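Long-range contacts in lysyl oxidase (Pichia pastoris, PDB 1W7C), which probably oxidises primary amines, lysine side chains among them, to aldehydes with the help of a copper ion and a topaquinone cofactor: residues 132-136 and 389-393; 48-52 and 218-223; 283-287 and 375-379; 424-430 and 442-448; 191-195 and 205-209. One frame throughout, in Å; residues are numbered along the deposited sequence. Where two conformers were deposited one is given.

Contact 1: residues 132-136 and 389-393; sequences GHLDR and YDEFY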
# COMPACT_ATOMS: atom_id res chain seq x y z
N GLY A 132 32.62 8.98 -20.61
CA GLY A 132 32.55 10.12 -19.74
C GLY A 132 31.12 10.53 -19.38
O GLY A 132 30.12 10.01 -19.90
N HIS A 133 31.02 11.47 -18.46
CA HIS A 133 29.74 12.07 -18.10
C HIS A 133 29.20 12.87 -19.28
O HIS A 133 29.95 13.59 -19.98
CB HIS A 133 29.92 12.99 -16.90
CG HIS A 133 28.65 13.57 -16.39
ND1 HIS A 133 27.61 12.80 -15.93
CD2 HIS A 133 28.22 14.85 -16.32
CE1 HIS A 133 26.62 13.58 -15.56
NE2 HIS A 133 26.94 14.83 -15.83
N LEU A 134 27.90 12.77 -19.50
CA LEU A 134 27.22 13.60 -20.48
C LEU A 134 27.04 14.98 -19.88
O LEU A 134 25.98 15.32 -19.34
CB LEU A 134 25.87 12.97 -20.86
CG LEU A 134 25.06 13.71 -21.93
CD1 LEU A 134 25.85 13.87 -23.24
CD2 LEU A 134 23.73 12.98 -22.19
N ASP A 135 28.12 15.75 -19.95
CA ASP A 135 28.19 17.02 -19.30
C ASP A 135 27.80 18.13 -20.27
O ASP A 135 27.44 17.86 -21.42
CB ASP A 135 29.56 17.27 -18.63
CG ASP A 135 30.68 17.50 -19.58
OD1 ASP A 135 31.78 17.82 -19.03
OD2 ASP A 135 30.60 17.32 -20.82
N ARG A 136 27.85 19.37 -19.82
CA ARG A 136 27.39 20.50 -20.63
C ARG A 136 28.19 20.58 -21.93
O ARG A 136 27.64 20.91 -22.98
CB ARG A 136 27.51 21.81 -19.87
CG ARG A 136 26.47 21.95 -18.81
CD ARG A 136 26.44 23.28 -18.13
NE ARG A 136 25.37 23.29 -17.14
CZ ARG A 136 25.22 24.20 -16.20
NH1 ARG A 136 26.04 25.24 -16.12
NH2 ARG A 136 24.20 24.09 -15.36
N TYR A 389 29.43 23.30 -12.23
CA TYR A 389 29.91 24.11 -13.35
C TYR A 389 29.98 25.58 -12.98
O TYR A 389 29.31 26.45 -13.59
CB TYR A 389 28.99 23.98 -14.55
CG TYR A 389 28.72 22.60 -15.06
CD1 TYR A 389 29.67 21.92 -15.82
CD2 TYR A 389 27.49 22.00 -14.87
CE1 TYR A 389 29.40 20.66 -16.33
CE2 TYR A 389 27.21 20.76 -15.36
CZ TYR A 389 28.16 20.09 -16.09
OH TYR A 389 27.85 18.85 -16.59
N ASP A 390 30.77 25.85 -11.97
CA ASP A 390 31.15 27.21 -11.58
C ASP A 390 30.10 27.99 -10.78
O ASP A 390 30.36 29.12 -10.40
CB ASP A 390 31.58 28.03 -12.81
CG ASP A 390 32.83 27.46 -13.51
OD1 ASP A 390 33.02 27.76 -14.72
OD2 ASP A 390 33.68 26.72 -12.92
N GLU A 391 28.93 27.40 -10.49
CA GLU A 391 27.88 28.10 -9.77
C GLU A 391 27.36 27.32 -8.54
O GLU A 391 27.17 26.10 -8.58
CB GLU A 391 26.74 28.45 -10.72
CG GLU A 391 27.18 29.41 -11.83
CD GLU A 391 26.08 29.69 -12.82
OE1 GLU A 391 25.68 28.75 -13.52
OE2 GLU A 391 25.63 30.85 -12.89
N PHE A 392 27.23 28.05 -7.43
CA PHE A 392 26.57 27.57 -6.24
C PHE A 392 25.09 27.85 -6.36
O PHE A 392 24.69 28.98 -6.60
CB PHE A 392 27.20 28.26 -5.02
CG PHE A 392 26.68 27.79 -3.67
CD1 PHE A 392 25.57 28.39 -3.08
CD2 PHE A 392 27.34 26.79 -2.98
CE1 PHE A 392 25.12 27.98 -1.81
CE2 PHE A 392 26.90 26.36 -1.73
CZ PHE A 392 25.79 26.97 -1.13
N TYR A 393 24.27 26.81 -6.19
CA TYR A 393 22.81 26.89 -6.33
C TYR A 393 22.17 26.78 -4.93
O TYR A 393 22.36 25.77 -4.24
CB TYR A 393 22.28 25.74 -7.20
CG TYR A 393 22.67 25.75 -8.66
CD1 TYR A 393 23.96 25.45 -9.07
CD2 TYR A 393 21.72 26.01 -9.64
CE1 TYR A 393 24.30 25.43 -10.40
CE2 TYR A 393 22.05 25.99 -10.97
CZ TYR A 393 23.35 25.72 -11.35
OH TYR A 393 23.70 25.71 -12.67
O HOH W 1 25.69 17.31 -15.80
O HOH W 2 26.09 26.20 -13.35
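The hydroxyl oxygen OH of Tyr389 is gripped by Arg136 N and by a water held on His133. Arg136 N donates to Tyr389 OH over 3.3 Å in a bent bond. The water, in the plane of both rings, joins Tyr389 OH to NE2 of His133, 2.8 Å from each. Beside them CB of Asp135 comes to 3.1 Å from Tyr389 OH.

The side chain of Arg136 then crosses one face of the same ring. With chi2 at -174° the chain runs extended as far as NE, which lays CD 3.8 Å from the centroid of the Tyr389 ring in a CH-pi contact. The guanidinium follows almost flat, its plane 19° from that of the ring, with Tyr389 CD2 below one face. At its edge Arg136 NH2 donates a fairly straight bond to Tyr393 OH (3.2 Å, 162°). A second water accepts from Arg136 NH1 and probably donates to Glu391 OE1, while Arg735 holds the other oxygen of Glu391 in a salt bridge.

Asp135 N-caps helix 136-150, its OD2 accepting from Lys138 N and its OD1 bonded to Tyr54 OH, and the contact joins the start of this helix to that of strand 391-405 in the enzyme domain. The buried phenol oxygen thus has a backbone N-H and a water as partners, while the Arg136 charge, 4.4 Å from Glu391 OE1 at NH1, is probably eased by that carboxylate.

Contact 2: residues 48-52 and 218-223; sequences ADFFS and RDVSQW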
# COMPACT_ATOMS: atom_id res chain seq x y z
N ALA A 48 35.01 26.41 -22.21
CA ALA A 48 35.68 25.13 -22.22
C ALA A 48 35.29 24.27 -23.42
O ALA A 48 34.19 24.39 -23.97
CB ALA A 48 35.39 24.37 -20.90
N ASP A 49 36.20 23.39 -23.81
CA ASP A 49 35.93 22.34 -24.78
C ASP A 49 36.61 21.05 -24.31
O ASP A 49 37.09 20.98 -23.19
CB ASP A 49 36.34 22.79 -26.21
CG ASP A 49 37.82 23.01 -26.39
OD1 ASP A 49 38.65 22.45 -25.65
OD2 ASP A 49 38.25 23.73 -27.31
N PHE A 50 36.64 20.02 -25.16
CA PHE A 50 37.16 18.72 -24.78
C PHE A 50 38.67 18.71 -24.50
O PHE A 50 39.22 17.70 -24.04
CB PHE A 50 36.89 17.67 -25.87
CG PHE A 50 35.42 17.37 -26.14
CD1 PHE A 50 35.03 17.04 -27.43
CD2 PHE A 50 34.46 17.33 -25.14
CE1 PHE A 50 33.71 16.72 -27.74
CE2 PHE A 50 33.13 17.00 -25.43
CZ PHE A 50 32.76 16.67 -26.72
N PHE A 51 39.35 19.82 -24.79
CA PHE A 51 40.80 19.90 -24.61
C PHE A 51 41.17 20.83 -23.45
O PHE A 51 42.36 21.01 -23.14
CB PHE A 51 41.44 20.34 -25.92
CG PHE A 51 41.19 19.37 -27.04
CD1 PHE A 51 40.13 19.57 -27.92
CD2 PHE A 51 41.95 18.20 -27.17
CE1 PHE A 51 39.87 18.68 -28.93
CE2 PHE A 51 41.68 17.28 -28.17
CZ PHE A 51 40.64 17.52 -29.06
N SER A 52 40.15 21.42 -22.82
CA SER A 52 40.32 22.22 -21.62
C SER A 52 40.32 21.35 -20.37
O SER A 52 39.98 20.17 -20.42
CB SER A 52 39.16 23.21 -21.44
OG SER A 52 38.84 23.93 -22.60
N ARG A 218 37.73 12.92 -29.27
CA ARG A 218 37.56 14.31 -28.86
C ARG A 218 37.53 15.30 -30.02
O ARG A 218 37.29 16.46 -29.82
CB ARG A 218 38.70 14.70 -27.91
CG ARG A 218 38.66 13.98 -26.58
CD ARG A 218 39.57 14.57 -25.54
NE ARG A 218 40.99 14.48 -25.91
CZ ARG A 218 41.95 15.17 -25.33
NH1 ARG A 218 41.66 16.04 -24.37
NH2 ARG A 218 43.22 14.99 -25.69
N ASP A 219 37.80 14.82 -31.24
CA ASP A 219 37.78 15.65 -32.44
C ASP A 219 36.47 15.46 -33.19
O ASP A 219 36.25 14.46 -33.90
CB ASP A 219 38.98 15.27 -33.32
CG ASP A 219 39.07 16.07 -34.58
OD1 ASP A 219 38.24 16.98 -34.81
OD2 ASP A 219 39.97 15.84 -35.40
N VAL A 220 35.56 16.41 -33.00
CA VAL A 220 34.22 16.28 -33.57
C VAL A 220 34.20 16.31 -35.09
O VAL A 220 33.24 15.85 -35.70
CB VAL A 220 33.25 17.35 -33.02
CG1 VAL A 220 33.14 17.25 -31.51
CG2 VAL A 220 33.67 18.76 -33.44
N SER A 221 35.26 16.83 -35.73
CA SER A 221 35.35 16.79 -37.18
C SER A 221 35.36 15.36 -37.71
O SER A 221 35.07 15.15 -38.88
CB SER A 221 36.58 17.57 -37.69
OG SER A 221 37.78 16.85 -37.46
N GLN A 222 35.68 14.38 -36.86
CA GLN A 222 35.71 12.98 -37.28
C GLN A 222 34.41 12.25 -36.98
O GLN A 222 34.23 11.11 -37.42
CB GLN A 222 36.87 12.24 -36.60
CG GLN A 222 38.25 12.85 -36.84
CD GLN A 222 38.60 12.93 -38.31
OE1 GLN A 222 38.75 11.90 -38.97
NE2 GLN A 222 38.72 14.16 -38.83
N TRP A 223 33.50 12.89 -36.25
CA TRP A 223 32.21 12.29 -35.95
C TRP A 223 31.40 12.18 -37.25
O TRP A 223 31.52 13.03 -38.13
CB TRP A 223 31.45 13.12 -34.93
CG TRP A 223 32.07 13.12 -33.56
CD1 TRP A 223 33.28 12.59 -33.18
CD2 TRP A 223 31.50 13.69 -32.38
NE1 TRP A 223 33.48 12.79 -31.84
CE2 TRP A 223 32.39 13.44 -31.32
CE3 TRP A 223 30.30 14.36 -32.11
CZ2 TRP A 223 32.13 13.87 -30.03
CZ3 TRP A 223 30.05 14.77 -30.84
CH2 TRP A 223 30.96 14.51 -29.81
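A single direct hydrogen bond links the segments: Arg218 NH1 donates to the backbone oxygen of Phe50 over 3.0 Å. It is not straight, with 140° at the proton, and the donor stands tilted from the carbonyl plane. The bend at chi3 (-64°) turns the guanidinium back toward this carbonyl. Phe50 O has a second donor in Tyr88 OH, and Arg218 NH1 and NH2 are further held by the carbonyl oxygens of Gly90 and Gly92.

Flat groups meet next to this bond. Phe51 CD2 lies over the centre of the guanidinium of Arg218, 3.5 Å from CZ, and the two planes are inclined by 45°, so the ring leans on the group and does not lie flat upon it. The aliphatic part of Arg218 shares in this, its CB meeting Phe51 CZ at 3.6 Å. The ring of Phe50 turns its edge to the backbone, CD1 standing 3.3 Å from Arg218 O in the plane of the ring.

Apolar packing completes the contact. Phe50 CE1 touches Val220 CG1 at 3.8 Å, the two side chains crossing at about a right angle, and CE1 also meets Trp223 CZ2 at 4.0 Å.

An Asx turn made by Asp49 shapes the loop between helix 26-39 and strand 53-61, and another, made by Asp219, shapes the link between strands 209-214 and 224-230. Ile137, Lys138 and Ala141 of helix 136-150 pack on Phe50 beside the contact.

Contact 3: residues 283-287 and 375-379; sequences PRLVE and CPSTA. Unlike the reference sequence in segment 375-379: Ser377 (reference Ala).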
# COMPACT_ATOMS: atom_id res chain seq x y z
N PRO A 283 -10.98 19.72 1.37
CA PRO A 283 -10.57 19.82 2.79
C PRO A 283 -9.12 20.20 3.00
O PRO A 283 -8.26 19.97 2.13
CB PRO A 283 -10.91 18.44 3.37
CG PRO A 283 -11.94 17.89 2.43
CD PRO A 283 -11.55 18.40 1.07
N ARG A 284 -8.86 20.75 4.18
CA ARG A 284 -7.55 21.26 4.59
C ARG A 284 -7.19 20.61 5.92
O ARG A 284 -8.00 20.57 6.83
CB ARG A 284 -7.62 22.81 4.81
CG ARG A 284 -7.58 23.63 3.51
CD ARG A 284 -6.18 23.79 2.90
NE ARG A 284 -5.31 24.53 3.83
CZ ARG A 284 -5.24 25.84 3.98
NH1 ARG A 284 -5.95 26.63 3.19
NH2 ARG A 284 -4.42 26.37 4.87
N LEU A 285 -5.95 20.18 6.06
CA LEU A 285 -5.33 19.86 7.32
C LEU A 285 -4.91 21.16 8.05
O LEU A 285 -4.33 22.06 7.48
CB LEU A 285 -4.09 19.03 7.01
CG LEU A 285 -3.50 18.23 8.12
CD1 LEU A 285 -4.49 17.13 8.54
CD2 LEU A 285 -2.17 17.66 7.60
N VAL A 286 -5.27 21.27 9.32
CA VAL A 286 -4.85 22.37 10.17
C VAL A 286 -4.25 21.83 11.46
O VAL A 286 -4.50 20.69 11.86
CB VAL A 286 -6.01 23.34 10.48
CG1 VAL A 286 -6.56 23.89 9.20
CG2 VAL A 286 -7.09 22.65 11.27
N GLU A 287 -3.51 22.73 12.12
CA GLU A 287 -2.88 22.45 13.40
C GLU A 287 -3.51 23.35 14.44
O GLU A 287 -3.05 24.49 14.63
CB GLU A 287 -1.37 22.71 13.29
CG GLU A 287 -0.67 21.56 12.58
CD GLU A 287 0.80 21.75 12.31
OE1 GLU A 287 1.32 22.88 12.43
OE2 GLU A 287 1.43 20.77 11.89
N CYS A 375 2.85 19.92 -0.77
CA CYS A 375 2.82 19.60 0.65
C CYS A 375 1.64 20.32 1.25
O CYS A 375 1.24 21.41 0.76
CB CYS A 375 4.11 20.07 1.35
SG CYS A 375 5.63 19.36 0.65
N PRO A 376 1.08 19.81 2.34
CA PRO A 376 0.04 20.58 3.04
C PRO A 376 0.52 21.94 3.51
O PRO A 376 1.70 22.23 3.70
CB PRO A 376 -0.34 19.67 4.23
CG PRO A 376 0.14 18.31 3.83
CD PRO A 376 1.35 18.53 3.01
N SER A 377 -0.46 22.81 3.70
CA SER A 377 -0.22 24.19 4.10
C SER A 377 0.47 24.32 5.49
O SER A 377 1.12 25.33 5.77
CB SER A 377 -1.53 24.99 4.06
OG SER A 377 -2.05 25.03 2.73
N THR A 378 0.40 23.26 6.29
CA THR A 378 1.04 23.23 7.62
C THR A 378 2.51 22.82 7.53
O THR A 378 3.19 22.73 8.56
CB THR A 378 0.36 22.22 8.50
OG1 THR A 378 0.32 20.97 7.79
CG2 THR A 378 -1.08 22.58 8.81
N ALA A 379 3.01 22.54 6.35
CA ALA A 379 4.41 22.10 6.20
C ALA A 379 5.39 23.22 6.51
O ALA A 379 5.09 24.38 6.28
CB ALA A 379 4.68 21.62 4.80
O HOH W 3 -3.32 22.33 4.89
O HOH W 4 3.47 20.32 10.19
O HOH W 5 3.50 23.70 11.13
O HOH W 6 -0.23 19.42 10.03
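Thr378 has the largest share of this contact and wedges between Leu285 and Glu287. Its chi1 of 53° places OG1 between the backbone N and the carbonyl carbon and sends CG2 to the strand, where it stands 3.5 Å from Leu285 O and also meets CG of Glu287. Glu287 crosses Thr378 at a slant, its OE2 3.8 Å from Thr378 CB. Waters do the polar work here: one takes a proton from Thr378 OG1 and donates to Glu287 OE2, 2.8 Å from each of those atoms, and another donates both to Glu287 OE2 and to Thr378 O.

Leu285 brings CD2 across Thr378 at about a right angle, 4.1 Å from OG1, and the same methyl reaches Pro376 CB at 4.3 Å. Its carbonyl O receives a proton from a further water, which accepts from Ser377 N and from Arg284 NE, tying strand to turn.

Ser377, where the reference sequence has alanine, presses CB against Arg284 NH2 at 3.3 Å in the conformer described. Its second conformer makes the exact position of OG over one guanidinium face less certain. Arg284 NH2 finds its hydrogen-bond partner in Ala721 O.

Residues 376-379 form a type I turn leading into strand 380-388, with the Cys375-Cys400 disulfide just before it. Strand 391-405 backs the contact through Phe402 and Asn404, while strand 284-286 pairs antiparallel with a strand of the second subunit.

Contact 4: residues 424-430 and 442-448; sequences NPTLNVR and FLYKFFL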
# COMPACT_ATOMS: atom_id res chain seq x y z
N ASN A 424 -3.55 8.51 14.81
CA ASN A 424 -2.39 8.15 13.98
C ASN A 424 -1.78 9.38 13.28
O ASN A 424 -1.78 9.47 12.07
CB ASN A 424 -2.86 7.12 12.94
CG ASN A 424 -1.75 6.34 12.28
OD1 ASN A 424 -0.58 6.39 12.65
ND2 ASN A 424 -2.16 5.54 11.29
N PRO A 425 -1.23 10.29 14.05
CA PRO A 425 -0.40 11.36 13.48
C PRO A 425 0.94 10.81 13.05
O PRO A 425 1.49 9.94 13.71
CB PRO A 425 -0.21 12.31 14.65
CG PRO A 425 -0.19 11.38 15.84
CD PRO A 425 -1.27 10.37 15.53
N THR A 426 1.44 11.30 11.94
CA THR A 426 2.73 10.85 11.38
C THR A 426 3.58 12.06 11.01
O THR A 426 3.05 13.10 10.59
CB THR A 426 2.57 9.97 10.14
OG1 THR A 426 1.82 10.68 9.16
CG2 THR A 426 1.86 8.69 10.49
N LEU A 427 4.88 11.93 11.18
CA LEU A 427 5.81 12.91 10.61
C LEU A 427 6.12 12.51 9.17
O LEU A 427 6.32 11.35 8.88
CB LEU A 427 7.12 12.98 11.38
CG LEU A 427 8.05 14.11 10.99
CD1 LEU A 427 7.45 15.44 11.46
CD2 LEU A 427 9.42 13.93 11.56
N ASN A 428 6.19 13.50 8.29
CA ASN A 428 6.37 13.28 6.87
C ASN A 428 7.42 14.23 6.36
O ASN A 428 7.34 15.43 6.62
CB ASN A 428 5.04 13.54 6.15
CG ASN A 428 3.98 12.54 6.51
OD1 ASN A 428 3.90 11.48 5.87
ND2 ASN A 428 3.24 12.78 7.62
N VAL A 429 8.38 13.64 5.63
CA VAL A 429 9.43 14.39 4.94
C VAL A 429 9.30 14.07 3.45
O VAL A 429 9.33 12.89 3.04
CB VAL A 429 10.83 14.04 5.47
CG1 VAL A 429 11.88 14.91 4.81
CG2 VAL A 429 10.90 14.11 7.01
N ARG A 430 9.06 15.12 2.65
CA ARG A 430 8.92 14.95 1.21
C ARG A 430 9.88 15.83 0.41
O ARG A 430 10.16 16.97 0.80
CB ARG A 430 7.50 15.32 0.78
CG ARG A 430 7.29 15.54 -0.70
CD ARG A 430 5.83 15.79 -1.08
NE ARG A 430 5.06 14.56 -0.96
CZ ARG A 430 3.93 14.41 -0.32
NH1 ARG A 430 3.35 15.45 0.28
NH2 ARG A 430 3.35 13.23 -0.26
N PHE A 442 8.88 11.69 -3.36
CA PHE A 442 9.52 10.85 -2.34
C PHE A 442 8.96 11.22 -0.99
O PHE A 442 8.91 12.41 -0.64
CB PHE A 442 11.03 11.06 -2.32
CG PHE A 442 11.72 10.74 -3.64
CD1 PHE A 442 12.12 11.79 -4.46
CD2 PHE A 442 11.97 9.45 -4.04
CE1 PHE A 442 12.76 11.52 -5.65
CE2 PHE A 442 12.60 9.20 -5.22
CZ PHE A 442 12.98 10.24 -6.03
N LEU A 443 8.54 10.22 -0.22
CA LEU A 443 7.96 10.46 1.10
C LEU A 443 8.58 9.48 2.11
O LEU A 443 8.74 8.31 1.84
CB LEU A 443 6.44 10.29 1.05
CG LEU A 443 5.70 10.63 2.32
CD1 LEU A 443 5.78 12.10 2.65
CD2 LEU A 443 4.25 10.21 2.20
N TYR A 444 8.88 10.02 3.29
CA TYR A 444 9.37 9.29 4.44
C TYR A 444 8.37 9.62 5.57
O TYR A 444 8.23 10.77 5.95
CB TYR A 444 10.80 9.73 4.77
CG TYR A 444 11.75 9.47 3.66
CD1 TYR A 444 11.88 10.35 2.60
CD2 TYR A 444 12.52 8.31 3.63
CE1 TYR A 444 12.70 10.05 1.50
CE2 TYR A 444 13.34 8.03 2.56
CZ TYR A 444 13.47 8.90 1.52
OH TYR A 444 14.33 8.57 0.48
N LYS A 445 7.72 8.57 6.10
CA LYS A 445 6.60 8.71 7.02
C LYS A 445 6.90 7.93 8.30
O LYS A 445 7.14 6.71 8.25
CB LYS A 445 5.36 8.16 6.33
CG LYS A 445 4.10 8.29 7.19
CD LYS A 445 2.88 7.59 6.55
CE LYS A 445 2.36 8.31 5.29
NZ LYS A 445 1.83 9.67 5.53
N PHE A 446 6.94 8.63 9.41
CA PHE A 446 7.31 8.11 10.71
C PHE A 446 6.07 7.98 11.62
O PHE A 446 5.27 8.90 11.66
CB PHE A 446 8.33 9.03 11.41
CG PHE A 446 9.64 9.23 10.63
CD1 PHE A 446 9.70 10.11 9.57
CD2 PHE A 446 10.78 8.57 11.01
CE1 PHE A 446 10.88 10.33 8.89
CE2 PHE A 446 11.95 8.76 10.31
CZ PHE A 446 12.00 9.60 9.26
N PHE A 447 5.96 6.84 12.29
CA PHE A 447 4.79 6.51 13.12
C PHE A 447 5.12 6.49 14.61
O PHE A 447 6.29 6.32 15.01
CB PHE A 447 4.27 5.14 12.72
CG PHE A 447 3.70 5.06 11.30
CD1 PHE A 447 2.33 5.10 11.09
CD2 PHE A 447 4.54 4.94 10.20
CE1 PHE A 447 1.81 4.97 9.81
CE2 PHE A 447 4.03 4.82 8.94
CZ PHE A 447 2.65 4.84 8.74
N LEU A 448 4.10 6.58 15.44
CA LEU A 448 4.29 6.72 16.90
C LEU A 448 4.95 5.45 17.54
O LEU A 448 5.51 5.58 18.63
CB LEU A 448 2.98 6.99 17.59
CG LEU A 448 2.40 8.37 17.36
CD1 LEU A 448 1.01 8.46 18.03
CD2 LEU A 448 3.28 9.50 17.90
O HOH W 7 1.59 7.22 14.22
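The ring of Phe447 carries the methyl CG2 of Thr426 over one face, 4.0 Å from the centroid in a CH-pi contact, and has Asn424 OD1 at its edge, 3.5 Å from CD1. Two other rings turn their edges to carbonyls of the facing strand: Phe446 CD1 stands 3.7 Å from Leu427 O, and Tyr444 CD1 3.6 Å from Val429 O, each oxygen in the ring plane. The guanidinium of Arg430 is covered on one face by Leu443 CD1, offset toward the rim, while its NE bonds Asn441.

On the Arg430 side of the strands, Asn428 and Lys445 lie side by side. Bends at chi3 and chi4 (-70° and -64°) fold the lysine so that NZ donates to Asn428 OD1 at 2.8 Å, slightly off the amide plane. Asn428 ND2 in turn donates to Thr426 OG1 at 3.0 Å, which holds the amide from both ends; Thr426 OG1 is also hydrogen-bonded to Glu406. Lys445 NZ also forms salt bridges with Glu406 and with Asp407 of the second subunit. A leucine replacing Asn428 would probably leave the buried ammonium without this carbonyl and Thr426 OG1 without this N-H donor.

Between the backbones, Leu427 with Phe446 and Val429 with Tyr444 are hydrogen-bonded pairs; Asn428 with Lys445 and Arg430 with Leu443 are the non-hydrogen-bonded ones. Together they make an antiparallel beta hairpin in the enzyme domain of the copper amine oxidases, and between its strands 418-433 and 440-446 lies Tyr438, the residue converted to topaquinone.

Contact 5: residues 191-195 and 205-209; sequences GTCNI and VPTGF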
# COMPACT_ATOMS: atom_id res chain seq x y z
N GLY A 191 19.33 8.30 -31.93
CA GLY A 191 18.54 9.48 -31.68
C GLY A 191 17.24 9.50 -32.43
O GLY A 191 16.97 8.63 -33.27
N THR A 192 16.40 10.48 -32.07
CA THR A 192 15.13 10.66 -32.76
C THR A 192 14.75 12.12 -32.77
O THR A 192 15.49 12.97 -32.25
CB THR A 192 14.03 9.80 -32.09
OG1 THR A 192 12.89 9.73 -32.96
CG2 THR A 192 13.53 10.40 -30.76
N CYS A 193 13.60 12.40 -33.37
CA CYS A 193 13.05 13.75 -33.40
C CYS A 193 11.62 13.75 -32.85
O CYS A 193 10.86 12.79 -33.04
CB CYS A 193 13.03 14.30 -34.83
SG CYS A 193 14.62 14.40 -35.65
N ASN A 194 11.27 14.83 -32.17
CA ASN A 194 9.94 15.01 -31.61
C ASN A 194 9.41 16.38 -32.02
O ASN A 194 10.19 17.33 -32.19
CB ASN A 194 9.98 14.94 -30.07
CG ASN A 194 10.44 13.60 -29.55
OD1 ASN A 194 11.56 13.17 -29.82
ND2 ASN A 194 9.60 12.95 -28.76
N ILE A 195 8.10 16.49 -32.18
CA ILE A 195 7.50 17.78 -32.55
C ILE A 195 7.64 18.76 -31.37
O ILE A 195 7.43 18.38 -30.22
CB ILE A 195 6.00 17.59 -32.92
CG1 ILE A 195 5.81 16.54 -34.03
CG2 ILE A 195 5.38 18.93 -33.27
CD1 ILE A 195 6.35 16.91 -35.35
N VAL A 205 4.76 13.38 -28.70
CA VAL A 205 4.79 13.54 -30.16
C VAL A 205 6.13 13.12 -30.77
O VAL A 205 6.78 13.90 -31.50
CB VAL A 205 4.39 14.98 -30.54
CG1 VAL A 205 2.89 15.16 -30.40
CG2 VAL A 205 5.10 16.00 -29.67
N PRO A 206 6.53 11.87 -30.52
CA PRO A 206 7.68 11.28 -31.21
C PRO A 206 7.33 11.01 -32.66
O PRO A 206 6.24 10.51 -32.97
CB PRO A 206 7.90 9.97 -30.46
CG PRO A 206 6.51 9.55 -30.01
CD PRO A 206 5.85 10.87 -29.67
N THR A 207 8.27 11.31 -33.56
CA THR A 207 8.00 11.25 -35.01
C THR A 207 8.22 9.92 -35.69
O THR A 207 7.79 9.74 -36.83
CB THR A 207 8.87 12.27 -35.74
OG1 THR A 207 10.25 11.94 -35.57
CG2 THR A 207 8.67 13.68 -35.17
N GLY A 208 8.95 9.01 -35.06
CA GLY A 208 9.35 7.77 -35.70
C GLY A 208 10.49 7.94 -36.69
O GLY A 208 10.80 7.01 -37.44
N PHE A 209 11.14 9.11 -36.68
CA PHE A 209 12.37 9.28 -37.46
C PHE A 209 13.56 9.06 -36.55
O PHE A 209 13.69 9.73 -35.53
CB PHE A 209 12.44 10.66 -38.08
CG PHE A 209 13.62 10.84 -38.97
CD1 PHE A 209 13.57 10.38 -40.26
CD2 PHE A 209 14.80 11.36 -38.49
CE1 PHE A 209 14.66 10.49 -41.07
CE2 PHE A 209 15.92 11.47 -39.31
CZ PHE A 209 15.83 11.03 -40.60
O HOH W 8 10.31 8.82 -32.60
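A chi1 of 63° lodges Thr207 OG1 between its own backbone N and carbonyl carbon, close against the neighbouring strand, where the hydroxyl donates to Cys193 O over 2.7 Å. Thr192, with OG1 turned opposite its N (chi1 -166°), donates to Phe209 O at 2.7 Å. Each hydroxyl comes from above the plane of its carbonyl. Cys193 O also accepts from Thr207 N, 3.0 Å away and in the plane of the Cys193 carbonyl, and is gripped twice by one residue. Thr207 OG1 receives the N-H of Phe209, an ST turn at the corner where Gly208 takes positive phi.

The segments run antiparallel, Asn194 facing Pro206 as a non-hydrogen-bonded pair, and Ile195 N donates to Val205 O at 3.0 Å. Strand 187-195 belongs to a five-stranded antiparallel sheet, which strand 209-214 joins directly after the corner. A valine in place of Thr207 would probably leave Cys193 O with one donor fewer and the Phe209 N-H without its acceptor, freeing the turn to shift.

At the far end Ile195 CB packs on Val205 CG2 at 3.7 Å, the side chains crossing nearly at right angles. Cys193 SG, bonded to Cys172, approaches the Phe209 ring obliquely, 4.2 Å from CD2.

Contacts 1 and 2 have centres about 17 Å apart, and their segments alternate along the chain. Contact 5 is nested inside the loops closed by both, about 27 Å from each centre. Contact 3, nested in the loop of contact 1, lies about 37 Å from that contact's centre and packs against contact 4 through Cys375 SG and Arg430 CD, 4.0 Å apart; both border the second subunit. Contact 4 comes last, yet the neighbouring strands 391-405 and 418-433 tie it to contact 1. Contacts 2 and 5 thus hold the N-terminal regions together, contact 1 joins them to the enzyme domain, and contacts 3 and 4 lie in that domain beside the dimer interface.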